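Local coordinates for protein alcohol dehydrogenase (Thermus thermophilus, PDB 2EIH) that probably catalyses the NAD(P)-dependent oxidation of alcohols, as a zinc-binding member of the medium-chain dehydrogenase/reductase superfamily, at residues A[4-9]-A[55-61]; A[155-159]-A[186-190]; A[169-175]-A[192-198]. All coordinates share one frame. Numbering follows the deposited sequence.

Contact 1. Residues A[4-9]-A[55-61]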
loop_
_atom_site.group_PDB
_atom_site.type_symbol
_atom_site.label_atom_id
_atom_site.label_comp_id
_atom_site.label_asym_id
_atom_site.label_seq_id
_atom_site.Cartn_x
_atom_site.Cartn_y
_atom_site.Cartn_z
ATOM N N VAL A 4 -38.484 -9.525 21.013
ATOM C CA VAL A 4 -38.084 -10.833 21.482
ATOM C C VAL A 4 -36.958 -10.539 22.451
ATOM O O VAL A 4 -35.866 -10.146 22.049
ATOM C CB VAL A 4 -37.557 -11.712 20.352
ATOM C CG1 VAL A 4 -36.835 -12.916 20.933
ATOM C CG2 VAL A 4 -38.704 -12.148 19.469
ATOM N N VAL A 5 -37.253 -10.705 23.732
ATOM C CA VAL A 5 -36.285 -10.461 24.779
ATOM C C VAL A 5 -35.577 -11.749 25.150
ATOM O O VAL A 5 -36.015 -12.850 24.802
ATOM C CB VAL A 5 -36.946 -9.869 26.045
ATOM C CG1 VAL A 5 -37.362 -8.426 25.790
ATOM C CG2 VAL A 5 -38.158 -10.705 26.440
ATOM N N MET A 6 -34.481 -11.583 25.877
ATOM C CA MET A 6 -33.640 -12.675 26.325
ATOM C C MET A 6 -33.743 -12.731 27.843
ATOM O O MET A 6 -32.945 -12.108 28.545
ATOM C CB MET A 6 -32.213 -12.365 25.915
ATOM C CG MET A 6 -31.292 -13.530 25.852
ATOM S SD MET A 6 -29.748 -12.873 25.285
ATOM C CE MET A 6 -28.663 -13.519 26.520
ATOM N N ARG A 7 -34.737 -13.465 28.338
ATOM C CA ARG A 7 -34.960 -13.606 29.774
ATOM C C ARG A 7 -33.718 -14.070 30.521
ATOM O O ARG A 7 -33.378 -13.532 31.574
ATOM C CB ARG A 7 -36.103 -14.594 30.044
ATOM C CG ARG A 7 -37.497 -14.045 29.746
ATOM C CD ARG A 7 -37.748 -12.734 30.492
ATOM N NE ARG A 7 -39.012 -12.116 30.106
ATOM C CZ ARG A 7 -39.344 -10.857 30.373
ATOM N NH1 ARG A 7 -38.503 -10.068 31.033
ATOM N NH2 ARG A 7 -40.520 -10.383 29.976
ATOM N N ALA A 8 -33.054 -15.078 29.968
ATOM C CA ALA A 8 -31.856 -15.641 30.567
ATOM C C ALA A 8 -31.010 -16.288 29.483
ATOM O O ALA A 8 -31.456 -16.448 28.343
ATOM C CB ALA A 8 -32.239 -16.673 31.612
ATOM N N ARG A 9 -29.793 -16.669 29.849
ATOM C CA ARG A 9 -28.865 -17.301 28.917
ATOM C C ARG A 9 -29.071 -18.811 28.862
ATOM O O ARG A 9 -29.273 -19.465 29.884
ATOM C CB ARG A 9 -27.428 -16.974 29.328
ATOM C CG ARG A 9 -27.170 -15.475 29.427
ATOM C CD ARG A 9 -25.698 -15.144 29.618
ATOM N NE ARG A 9 -25.463 -13.703 29.600
ATOM C CZ ARG A 9 -25.826 -12.871 30.573
ATOM N NH1 ARG A 9 -25.576 -11.571 30.470
ATOM N NH2 ARG A 9 -26.428 -13.336 31.661
ATOM N N LEU A 55 -24.042 -8.807 30.920
ATOM C CA LEU A 55 -25.048 -8.158 30.095
ATOM C C LEU A 55 -26.393 -8.092 30.824
ATOM O O LEU A 55 -26.944 -9.118 31.227
ATOM C CB LEU A 55 -25.216 -8.946 28.796
ATOM C CG LEU A 55 -26.393 -8.517 27.920
ATOM C CD1 LEU A 55 -26.046 -7.227 27.196
ATOM C CD2 LEU A 55 -26.719 -9.618 26.921
ATOM N N PRO A 56 -26.946 -6.882 30.991
ATOM C CA PRO A 56 -28.232 -6.732 31.675
ATOM C C PRO A 56 -29.356 -7.453 30.936
ATOM O O PRO A 56 -29.304 -7.609 29.723
ATOM C CB PRO A 56 -28.429 -5.217 31.697
ATOM C CG PRO A 56 -27.786 -4.790 30.414
ATOM C CD PRO A 56 -26.502 -5.595 30.427
ATOM N N LEU A 57 -30.365 -7.894 31.675
ATOM C CA LEU A 57 -31.500 -8.585 31.084
ATOM C C LEU A 57 -32.774 -7.865 31.523
ATOM O O LEU A 57 -32.797 -7.249 32.585
ATOM C CB LEU A 57 -31.522 -10.046 31.531
ATOM C CG LEU A 57 -30.214 -10.827 31.344
ATOM C CD1 LEU A 57 -30.410 -12.272 31.796
ATOM C CD2 LEU A 57 -29.772 -10.794 29.880
ATOM N N PRO A 58 -33.850 -7.933 30.712
ATOM C CA PRO A 58 -33.880 -8.630 29.422
ATOM C C PRO A 58 -33.061 -7.924 28.340
ATOM O O PRO A 58 -32.846 -6.717 28.402
ATOM C CB PRO A 58 -35.371 -8.668 29.101
ATOM C CG PRO A 58 -35.847 -7.368 29.639
ATOM C CD PRO A 58 -35.154 -7.303 30.993
ATOM N N HIS A 59 -32.618 -8.686 27.346
ATOM C CA HIS A 59 -31.826 -8.145 26.251
ATOM C C HIS A 59 -32.442 -8.450 24.891
ATOM O O HIS A 59 -32.958 -9.543 24.657
ATOM C CB HIS A 59 -30.405 -8.712 26.300
ATOM C CG HIS A 59 -29.543 -8.267 25.167
ATOM N ND1 HIS A 59 -29.258 -6.937 24.930
ATOM C CD2 HIS A 59 -28.905 -8.967 24.200
ATOM C CE1 HIS A 59 -28.480 -6.842 23.863
ATOM N NE2 HIS A 59 -28.252 -8.058 23.404
ATOM N N VAL A 60 -32.383 -7.470 23.995
ATOM C CA VAL A 60 -32.906 -7.639 22.649
ATOM C C VAL A 60 -31.737 -7.872 21.705
ATOM O O VAL A 60 -30.898 -6.997 21.517
ATOM C CB VAL A 60 -33.671 -6.392 22.174
ATOM C CG1 VAL A 60 -34.233 -6.627 20.765
ATOM C CG2 VAL A 60 -34.791 -6.081 23.142
ATOM N N LEU A 61 -31.689 -9.052 21.106
ATOM C CA LEU A 61 -30.626 -9.379 20.183
ATOM C C LEU A 61 -30.889 -8.686 18.846
ATOM O O LEU A 61 -31.883 -7.973 18.698
ATOM C CB LEU A 61 -30.583 -10.895 19.989
ATOM C CG LEU A 61 -30.423 -11.754 21.252
ATOM C CD1 LEU A 61 -30.599 -13.239 20.902
ATOM C CD2 LEU A 61 -29.046 -11.526 21.873
HETATM O O HOH W 1 -33.490 -10.931 22.224
#

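Contact 2. Residues A[155-159]-A[186-190]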
loop_
_atom_site.group_PDB
_atom_site.type_symbol
_atom_site.label_atom_id
_atom_site.label_comp_id
_atom_site.label_asym_id
_atom_site.label_seq_id
_atom_site.Cartn_x
_atom_site.Cartn_y
_atom_site.Cartn_z
ATOM N N TRP A 155 -16.137 -8.312 2.837
ATOM C CA TRP A 155 -15.415 -7.278 2.114
ATOM C C TRP A 155 -14.034 -6.997 2.700
ATOM O O TRP A 155 -13.059 -6.877 1.958
ATOM C CB TRP A 155 -16.254 -6.002 2.066
ATOM C CG TRP A 155 -15.602 -4.893 1.300
ATOM C CD1 TRP A 155 -14.541 -4.135 1.697
ATOM C CD2 TRP A 155 -15.990 -4.400 0.012
ATOM N NE1 TRP A 155 -14.255 -3.192 0.745
ATOM C CE2 TRP A 155 -15.133 -3.327 -0.300
ATOM C CE3 TRP A 155 -16.996 -4.747 -0.900
ATOM C CZ2 TRP A 155 -15.231 -2.605 -1.497
ATOM C CZ3 TRP A 155 -17.100 -4.036 -2.085
ATOM C CH2 TRP A 155 -16.225 -2.964 -2.370
ATOM N N GLN A 156 -13.948 -6.896 4.024
ATOM C CA GLN A 156 -12.659 -6.650 4.655
ATOM C C GLN A 156 -11.725 -7.812 4.367
ATOM O O GLN A 156 -10.546 -7.603 4.110
ATOM C CB GLN A 156 -12.786 -6.467 6.173
ATOM C CG GLN A 156 -11.455 -6.083 6.831
ATOM C CD GLN A 156 -11.581 -5.615 8.272
ATOM O OE1 GLN A 156 -11.358 -6.387 9.202
ATOM N NE2 GLN A 156 -11.951 -4.349 8.462
ATOM N N MET A 157 -12.253 -9.032 4.399
ATOM C CA MET A 157 -11.436 -10.210 4.138
ATOM C C MET A 157 -10.931 -10.254 2.692
ATOM O O MET A 157 -9.733 -10.409 2.453
ATOM C CB MET A 157 -12.218 -11.490 4.456
ATOM C CG MET A 157 -12.560 -11.660 5.929
ATOM S SD MET A 157 -13.382 -13.257 6.256
ATOM C CE MET A 157 -14.944 -12.897 5.643
ATOM N N VAL A 158 -11.842 -10.091 1.735
ATOM C CA VAL A 158 -11.512 -10.126 0.307
ATOM C C VAL A 158 -10.723 -8.906 -0.179
ATOM O O VAL A 158 -9.619 -9.033 -0.703
ATOM C CB VAL A 158 -12.821 -10.263 -0.528
ATOM C CG1 VAL A 158 -12.520 -10.226 -2.023
ATOM C CG2 VAL A 158 -13.520 -11.569 -0.164
ATOM N N VAL A 159 -11.296 -7.725 0.011
ATOM C CA VAL A 159 -10.671 -6.486 -0.431
ATOM C C VAL A 159 -9.455 -6.003 0.392
ATOM O O VAL A 159 -8.349 -5.917 -0.137
ATOM C CB VAL A 159 -11.747 -5.377 -0.517
ATOM C CG1 VAL A 159 -11.155 -4.097 -1.066
ATOM C CG2 VAL A 159 -12.888 -5.851 -1.404
ATOM N N ILE A 186 -18.039 -10.980 -3.950
ATOM C CA ILE A 186 -17.108 -9.869 -3.864
ATOM C C ILE A 186 -15.826 -10.297 -4.567
ATOM O O ILE A 186 -15.230 -9.522 -5.323
ATOM C CB ILE A 186 -16.841 -9.494 -2.399
ATOM C CG1 ILE A 186 -18.122 -8.894 -1.808
ATOM C CG2 ILE A 186 -15.700 -8.503 -2.311
ATOM C CD1 ILE A 186 -18.094 -8.671 -0.339
ATOM N N ALA A 187 -15.424 -11.544 -4.327
ATOM C CA ALA A 187 -14.232 -12.106 -4.949
ATOM C C ALA A 187 -14.305 -11.960 -6.469
ATOM O O ALA A 187 -13.364 -11.468 -7.097
ATOM C CB ALA A 187 -14.090 -13.579 -4.581
ATOM N N LYS A 188 -15.415 -12.397 -7.059
ATOM C CA LYS A 188 -15.580 -12.295 -8.503
ATOM C C LYS A 188 -15.592 -10.830 -8.940
ATOM O O LYS A 188 -15.021 -10.474 -9.973
ATOM C CB LYS A 188 -16.879 -12.969 -8.939
ATOM C CG LYS A 188 -16.854 -14.490 -8.819
ATOM C CD LYS A 188 -15.843 -15.110 -9.768
ATOM C CE LYS A 188 -16.120 -14.692 -11.204
ATOM N NZ LYS A 188 -15.164 -15.337 -12.140
ATOM N N LEU A 189 -16.245 -9.988 -8.144
ATOM C CA LEU A 189 -16.331 -8.567 -8.433
ATOM C C LEU A 189 -14.916 -7.994 -8.597
ATOM O O LEU A 189 -14.720 -7.069 -9.383
ATOM C CB LEU A 189 -17.046 -7.843 -7.296
ATOM C CG LEU A 189 -17.821 -6.539 -7.563
ATOM C CD1 LEU A 189 -17.791 -5.701 -6.281
ATOM C CD2 LEU A 189 -17.229 -5.730 -8.709
ATOM N N PHE A 190 -13.941 -8.540 -7.863
ATOM C CA PHE A 190 -12.570 -8.073 -7.963
ATOM C C PHE A 190 -11.688 -8.836 -8.953
ATOM O O PHE A 190 -10.462 -8.782 -8.862
ATOM C CB PHE A 190 -11.919 -8.044 -6.574
ATOM C CG PHE A 190 -12.278 -6.827 -5.778
ATOM C CD1 PHE A 190 -11.381 -5.766 -5.645
ATOM C CD2 PHE A 190 -13.551 -6.707 -5.229
ATOM C CE1 PHE A 190 -11.761 -4.596 -4.977
ATOM C CE2 PHE A 190 -13.941 -5.546 -4.561
ATOM C CZ PHE A 190 -13.047 -4.483 -4.433
#

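Contact 3. Residues A[169-175]-A[192-198]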
loop_
_atom_site.group_PDB
_atom_site.type_symbol
_atom_site.label_atom_id
_atom_site.label_comp_id
_atom_site.label_asym_id
_atom_site.label_seq_id
_atom_site.Cartn_x
_atom_site.Cartn_y
_atom_site.Cartn_z
ATOM N N ASP A 169 -6.606 -16.731 -7.720
ATOM C CA ASP A 169 -7.405 -17.917 -7.509
ATOM C C ASP A 169 -7.836 -17.803 -6.058
ATOM O O ASP A 169 -7.022 -17.936 -5.142
ATOM C CB ASP A 169 -6.578 -19.175 -7.740
ATOM C CG ASP A 169 -6.600 -19.606 -9.183
ATOM O OD1 ASP A 169 -5.517 -19.776 -9.779
ATOM O OD2 ASP A 169 -7.721 -19.780 -9.726
ATOM N N VAL A 170 -9.114 -17.508 -5.855
ATOM C CA VAL A 170 -9.655 -17.371 -4.514
ATOM C C VAL A 170 -10.422 -18.639 -4.129
ATOM O O VAL A 170 -11.205 -19.165 -4.918
ATOM C CB VAL A 170 -10.608 -16.155 -4.421
ATOM C CG1 VAL A 170 -11.193 -16.056 -3.018
ATOM C CG2 VAL A 170 -9.859 -14.879 -4.762
ATOM N N LEU A 171 -10.170 -19.140 -2.925
ATOM C CA LEU A 171 -10.857 -20.325 -2.421
ATOM C C LEU A 171 -11.776 -19.873 -1.291
ATOM O O LEU A 171 -11.325 -19.235 -0.336
ATOM C CB LEU A 171 -9.849 -21.357 -1.892
ATOM C CG LEU A 171 -10.371 -22.579 -1.110
ATOM C CD1 LEU A 171 -11.099 -23.550 -2.044
ATOM C CD2 LEU A 171 -9.200 -23.291 -0.450
ATOM N N VAL A 172 -13.066 -20.177 -1.420
ATOM C CA VAL A 172 -14.048 -19.825 -0.394
ATOM C C VAL A 172 -14.536 -21.132 0.257
ATOM O O VAL A 172 -14.964 -22.053 -0.441
ATOM C CB VAL A 172 -15.266 -19.101 -1.001
ATOM C CG1 VAL A 172 -16.242 -18.713 0.102
ATOM C CG2 VAL A 172 -14.807 -17.868 -1.767
ATOM N N MET A 173 -14.478 -21.203 1.585
ATOM C CA MET A 173 -14.895 -22.395 2.314
ATOM C C MET A 173 -16.360 -22.441 2.716
ATOM O O MET A 173 -16.960 -21.425 3.082
ATOM C CB MET A 173 -14.036 -22.569 3.570
ATOM C CG MET A 173 -12.574 -22.838 3.317
ATOM S SD MET A 173 -12.288 -24.429 2.522
ATOM C CE MET A 173 -12.088 -25.493 3.985
ATOM N N ALA A 174 -16.923 -23.647 2.648
ATOM C CA ALA A 174 -18.316 -23.897 3.029
ATOM C C ALA A 174 -19.306 -22.887 2.469
ATOM O O ALA A 174 -19.698 -21.962 3.158
ATOM C CB ALA A 174 -18.421 -23.936 4.547
ATOM N N ALA A 175 -19.729 -23.090 1.228
ATOM C CA ALA A 175 -20.670 -22.180 0.590
ATOM C C ALA A 175 -22.052 -22.159 1.245
ATOM O O ALA A 175 -22.533 -23.177 1.741
ATOM C CB ALA A 175 -20.802 -22.519 -0.882
ATOM N N ALA A 192 -11.337 -12.256 -9.549
ATOM C CA ALA A 192 -10.737 -13.543 -9.214
ATOM C C ALA A 192 -11.459 -14.719 -9.863
ATOM O O ALA A 192 -12.539 -14.577 -10.441
ATOM C CB ALA A 192 -10.726 -13.735 -7.709
ATOM N N ARG A 193 -10.826 -15.882 -9.771
ATOM C CA ARG A 193 -11.394 -17.120 -10.277
ATOM C C ARG A 193 -11.721 -17.833 -8.978
ATOM O O ARG A 193 -10.818 -18.253 -8.247
ATOM C CB ARG A 193 -10.351 -17.910 -11.053
ATOM C CG ARG A 193 -10.924 -18.792 -12.138
ATOM C CD ARG A 193 -9.809 -19.258 -13.042
ATOM N NE ARG A 193 -8.961 -20.210 -12.341
ATOM C CZ ARG A 193 -9.197 -21.516 -12.310
ATOM N NH1 ARG A 193 -10.249 -22.008 -12.960
ATOM N NH2 ARG A 193 -8.407 -22.323 -11.611
ATOM N N VAL A 194 -13.009 -17.953 -8.679
ATOM C CA VAL A 194 -13.423 -18.575 -7.433
ATOM C C VAL A 194 -13.640 -20.068 -7.456
ATOM O O VAL A 194 -14.282 -20.605 -8.345
ATOM C CB VAL A 194 -14.721 -17.952 -6.890
ATOM C CG1 VAL A 194 -15.146 -18.696 -5.631
ATOM C CG2 VAL A 194 -14.513 -16.479 -6.610
ATOM N N ILE A 195 -13.092 -20.723 -6.449
ATOM C CA ILE A 195 -13.252 -22.144 -6.278
ATOM C C ILE A 195 -13.977 -22.221 -4.942
ATOM O O ILE A 195 -13.455 -21.749 -3.935
ATOM C CB ILE A 195 -11.893 -22.874 -6.167
ATOM C CG1 ILE A 195 -11.037 -22.607 -7.394
ATOM C CG2 ILE A 195 -12.114 -24.351 -6.027
ATOM C CD1 ILE A 195 -10.310 -21.221 -7.383
ATOM N N ALA A 196 -15.183 -22.778 -4.922
ATOM C CA ALA A 196 -15.937 -22.869 -3.668
ATOM C C ALA A 196 -16.095 -24.311 -3.193
ATOM O O ALA A 196 -16.249 -25.222 -4.002
ATOM C CB ALA A 196 -17.311 -22.228 -3.846
ATOM N N THR A 197 -16.055 -24.517 -1.882
ATOM C CA THR A 197 -16.213 -25.856 -1.331
ATOM C C THR A 197 -17.438 -25.920 -0.420
ATOM O O THR A 197 -17.758 -24.952 0.282
ATOM C CB THR A 197 -14.975 -26.300 -0.517
ATOM O OG1 THR A 197 -14.856 -25.500 0.666
ATOM C CG2 THR A 197 -13.709 -26.158 -1.348
ATOM N N ALA A 198 -18.127 -27.058 -0.451
ATOM C CA ALA A 198 -19.316 -27.279 0.367
ATOM C C ALA A 198 -19.431 -28.769 0.650
ATOM O O ALA A 198 -18.653 -29.564 0.122
ATOM C CB ALA A 198 -20.557 -26.785 -0.356
#

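Contact 1. Residues A[4-9]-A[55-61]
Residues 4-9 pack against segment 55-61 in the GroES-like domain of a medium-chain dehydrogenase, mainly through side chains and a bridging water; the strand pairing itself is weak. Strand 2-6 is the middle strand of a small antiparallel sheet. Strand 15-19 flanks it on one side and the short, weakly bonded strand about 59-60 on the other. The CA atoms of Val5 and Val60 are 4.9 Å apart, as are those of Met6 and His59. The direct backbone bond, Met6 N to His59 O at 2.8 Å, is bent and weak. Val5 CA adds a CA-H...O contact of 3.5 Å to His59 O.

Side chains do much of the joining. Met6 has the largest covered area. Its SD lies 3.7 Å from Leu61 CD2 and at the edge of the His59 ring, 5.2 Å from the centroid. Its CE comes 4.4 Å from Leu55 CD2. Val46 of helix 41-48 closes over this cluster. Beside Val5, Pro58 follows a cis peptide bond, and Val5 CB meets Pro58 CB at 3.6 Å. Arg7 passes Pro58 but makes its salt bridge to Glu16.

Beyond the strands, the chain from Leu55 to Leu57 meets Arg9. Arg9 NH1 donates to Leu55 O at 2.9 Å, and Leu57 CD2 lies over one face of the guanidinium. Where the strands drift apart, a water fills the gap. It donates to Val4 O at 2.5 Å and to His59 O at 2.9 Å, and it accepts from Leu61 N at 2.8 Å.

Contact 2. Residues A[155-159]-A[186-190]
Two helices of the Rossmann-like half, which binds the cofactor in this family, meet here in a buried, apolar contact. Helix 148-161 precedes strand 169-172 in the chain. Helix 180-189 is the helix of the first beta-alpha-beta unit of the Rossmann-like domain. The contact brings the later part of the first helix against the C-terminal end of the second.

The aliphatic packing centres on Ile186. Its CD1 reaches the backbone of the first helix, 3.7 Å from Trp155 N, and lies 4.0 Å from Trp155 CB. Its CG2 lies 3.6 Å from Val158 CG1 and 4.0 Å from Val159 CG2, so one isoleucine touches three residues of the facing helix. Val158 points across the gap, and its CG1 also comes within 3.9 Å of Ala187 CA. The small Ala187 allows this approach: the CA atoms of Val158 and Ala187 are 6.2 Å apart.

The aromatic part involves Phe190, the first residue to leave helical geometry after helix 180-189. Its edge points at the face of the Trp155 six-membered ring in a T-shaped stack. The centroids are 5.6 Å apart and the planes stand at 86°. Val159 CG2 lies over the face of the Phe190 ring, 3.3 Å from CZ.

Phe303 of helix 297-306 also packs on Trp155. At the subunit interface, Arg165 of a second subunit covers Trp155 and Val159, and Pro166 of that subunit covers Phe190. Between the two segments the contact is apolar, so the helices are held by shape fit and exclusion of water.

Contact 3. Residues A[169-175]-A[192-198]
Two neighbouring parallel strands of the Rossmann-like sheet pair here, 169-172 with 193-198. They are the two strands of a beta-alpha-beta unit, joined by the crossover through helix 180-189. The backbone ladder is regular: Val170 N to Arg193 O is 3.0 Å, Ile195 N to Val170 O 2.9 Å, Val172 N to Ile195 O 3.0 Å and Thr197 N to Val172 O 3.1 Å. The strand axes cross at -24°, the twist between neighbouring strands.

On one face the valines interlock. Val194 sits between Val170 and Val172, with its CG1 4.0 Å from Val172 CG2. Val170 CG2 drops onto the small Ala192, 3.3 Å from its CB.

On the other face, Leu171 CD1 wedges between Ile195 CG2 at 4.2 Å and Thr197 CG2 at 3.8 Å. Ile195 CD1 fills the space beside Asp169 OD2 at 3.8 Å. Arg193 NE bonds that same OD2 at 2.9 Å in a salt bridge. Asp169 also pairs with Lys234, and Arg193 NH2 also bonds Leu230 O.

Past the strand end, the chain turns at Ala174, which has positive phi. Ala175 N then bonds Thr197 O at 2.9 Å, and Ala175 CB meets Ala198 CB at 4.3 Å.

Helix 180-189 covers the valine face through Ile184 and Ala187, and Ala207 of helix 201-210 packs on Ala175 and Ala196. Strand 236-241 continues the sheet beyond 169-172, and strand 214-217 lies beyond 193-198.

Contacts 2 and 3 belong to one Rossmann-like domain, with centres 12 Å apart. Helix 180-189 serves both: adjoining surfaces of it meet helix 148-161 and the sheet. Ala187 joins them directly. Its CB packs 3.6 Å from Val194 CG2, and its O lies 3.3 Å from Ala192 N, probably hydrogen-bonded. Contact 1 stands apart in the GroES-like half, across the centre of the chain. Its centre is 35 Å from contact 2 and 37 Å from contact 3, and the nearest atoms are about 21 and 23 Å away. None includes Cys93, Cys96, Cys99 and Cys107, the four-cysteine zinc site, which is structural in this family. The family's active site usually lies in the cleft between the halves.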